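Local coordinates for single-stranded DNA-binding protein DdrB (Deinococcus radiodurans, PDB 4NOE) that binds single-stranded DNA and assists its accurate annealing, probably as part of the response to DNA damage, at residues L38-S42 against I80-H84. Numbering follows the deposited sequence.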
loop_
_atom_site.group_PDB
_atom_site.type_symbol
_atom_site.label_atom_id
_atom_site.label_comp_id
_atom_site.label_asym_id
_atom_site.label_seq_id
_atom_site.Cartn_x
_atom_site.Cartn_y
_atom_site.Cartn_z
ATOM N N LEU E 38 -4.918 -35.681 18.039
ATOM C CA LEU E 38 -4.085 -35.987 16.874
ATOM C C LEU E 38 -3.606 -34.711 16.185
ATOM O O LEU E 38 -2.885 -34.770 15.185
ATOM C CB LEU E 38 -4.838 -36.871 15.875
ATOM C CG LEU E 38 -5.240 -38.265 16.367
ATOM C CD1 LEU E 38 -5.975 -39.022 15.272
ATOM C CD2 LEU E 38 -4.024 -39.056 16.852
ATOM N N GLY E 39 -4.013 -33.562 16.718
ATOM C CA GLY E 39 -3.651 -32.282 16.130
ATOM C C GLY E 39 -4.564 -31.890 14.978
ATOM O O GLY E 39 -4.234 -31.008 14.189
ATOM N N TRP E 40 -5.718 -32.534 14.869
ATOM C CA TRP E 40 -6.678 -32.102 13.868
ATOM C C TRP E 40 -7.421 -30.879 14.382
ATOM O O TRP E 40 -7.754 -30.804 15.561
ATOM C CB TRP E 40 -7.699 -33.193 13.567
ATOM C CG TRP E 40 -7.161 -34.405 12.897
ATOM C CD1 TRP E 40 -5.857 -34.844 12.877
ATOM C CD2 TRP E 40 -7.921 -35.367 12.163
ATOM N NE1 TRP E 40 -5.771 -36.027 12.174
ATOM C CE2 TRP E 40 -7.020 -36.365 11.723
ATOM C CE3 TRP E 40 -9.273 -35.483 11.833
ATOM C CZ2 TRP E 40 -7.438 -37.462 10.969
ATOM C CZ3 TRP E 40 -9.686 -36.571 11.092
ATOM C CH2 TRP E 40 -8.767 -37.548 10.663
ATOM N N THR E 41 -7.700 -29.936 13.489
ATOM C CA THR E 41 -8.437 -28.736 13.860
ATOM C C THR E 41 -9.668 -28.594 12.994
ATOM O O THR E 41 -9.724 -29.139 11.888
ATOM C CB THR E 41 -7.577 -27.460 13.679
ATOM O OG1 THR E 41 -7.132 -27.365 12.319
ATOM C CG2 THR E 41 -6.381 -27.496 14.596
ATOM N N SER E 42 -10.653 -27.847 13.484
ATOM C CA SER E 42 -11.872 -27.602 12.717
ATOM C C SER E 42 -12.165 -26.111 12.659
ATOM O O SER E 42 -12.252 -25.460 13.695
ATOM C CB SER E 42 -13.052 -28.297 13.372
ATOM O OG SER E 42 -14.211 -28.137 12.568
ATOM N N ILE E 80 1.011 -25.461 21.671
ATOM C CA ILE E 80 1.367 -25.801 20.305
ATOM C C ILE E 80 0.086 -26.007 19.522
ATOM O O ILE E 80 -0.738 -26.850 19.878
ATOM C CB ILE E 80 2.168 -27.111 20.245
ATOM C CG1 ILE E 80 3.342 -27.087 21.233
ATOM C CG2 ILE E 80 2.648 -27.374 18.818
ATOM C CD1 ILE E 80 4.309 -25.944 21.000
ATOM N N HIS E 81 -0.073 -25.247 18.446
ATOM C CA HIS E 81 -1.260 -25.344 17.613
ATOM C C HIS E 81 -0.843 -25.195 16.154
ATOM O O HIS E 81 -0.224 -24.185 15.789
ATOM C CB HIS E 81 -2.239 -24.234 18.011
ATOM C CG HIS E 81 -3.512 -24.215 17.212
ATOM N ND1 HIS E 81 -3.687 -23.410 16.105
ATOM C CD2 HIS E 81 -4.678 -24.883 17.381
ATOM C CE1 HIS E 81 -4.909 -23.583 15.628
ATOM N NE2 HIS E 81 -5.533 -24.465 16.383
ATOM N N ARG E 82 -1.175 -26.194 15.333
ATOM C CA ARG E 82 -0.753 -26.246 13.925
ATOM C C ARG E 82 0.731 -25.970 13.707
ATOM O O ARG E 82 1.102 -25.243 12.780
ATOM C CB ARG E 82 -1.560 -25.275 13.063
ATOM C CG ARG E 82 -3.012 -25.635 12.916
ATOM C CD ARG E 82 -3.249 -26.255 11.553
ATOM N NE ARG E 82 -4.208 -27.340 11.670
ATOM C CZ ARG E 82 -4.098 -28.512 11.066
ATOM N NH1 ARG E 82 -3.070 -28.769 10.258
ATOM N NH2 ARG E 82 -5.033 -29.419 11.264
ATOM N N GLY E 83 1.579 -26.530 14.559
ATOM C CA GLY E 83 3.015 -26.390 14.385
ATOM C C GLY E 83 3.633 -25.100 14.902
ATOM O O GLY E 83 4.844 -24.922 14.793
ATOM N N HIS E 84 2.814 -24.207 15.461
ATOM C CA HIS E 84 3.315 -22.952 16.029
ATOM C C HIS E 84 3.233 -22.970 17.554
ATOM O O HIS E 84 2.321 -23.576 18.132
ATOM C CB HIS E 84 2.489 -21.760 15.514
ATOM C CG HIS E 84 2.480 -21.617 14.022
ATOM N ND1 HIS E 84 3.539 -21.087 13.313
ATOM C CD2 HIS E 84 1.519 -21.902 13.107
ATOM C CE1 HIS E 84 3.242 -21.073 12.026
ATOM N NE2 HIS E 84 2.023 -21.564 11.872
HETATM O O HOH W 1 -2.581 -28.800 15.979
#
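Thr-41 and Arg-82 reach for each other from opposite directions and meet at a single hydroxyl. Arg-82 NE donates to Thr-41 OG1 over 3.0 Å, with the oxygen tilted 19° out of the guanidinium plane. At 143° the N-H angle leaves this bond well short of straight; a second one from Arg-82 NH2 to the same oxygen is doubtful, because the place of that nitrogen is less sure. Bends at chi2 and chi3 bring the arginine round to this hydroxyl. Thr-41 holds OG1 between its backbone N and carbonyl carbon (chi1 58°), which leaves CG2 to face the other segment as well. In the tight part of the contact Thr-41 CG2 sits in the corner formed by His-81 NE2 and Arg-82 NE, 3.6 Å from each. Things are looser at Gly-39, which follows helix 28-37 and closes it off in a Schellman motif. Gly-39 O is 3.4 Å from Arg-82 NH2, at an angle too poor for a hydrogen bond. A water fills in here, donating to Gly-39 O at 3.3 Å and accepting from Arg-82 N at 3.0 Å. Arg-82 sits in the type I' turn joining strands 77-81 and 84-91, so the contact ties this hairpin tip to the loop leaving the helix. Arg-82 NH2 also bonds to Thr-12 O, beyond strand 6-11, whose Ile-11 pairs with the Thr-41 backbone. A leucine in place of Arg-82 would probably leave the Thr-41 hydroxyl and the Thr-12 carbonyl without these donors and let the hairpin tip shift. The contact's nearest atom is about 7 Å from the bound DNA, and the chemistry suggests that NE and NH2 serve to join protein elements, NE on a neutral hydroxyl, NH2 on the Thr-12 carbonyl and perhaps on that hydroxyl too.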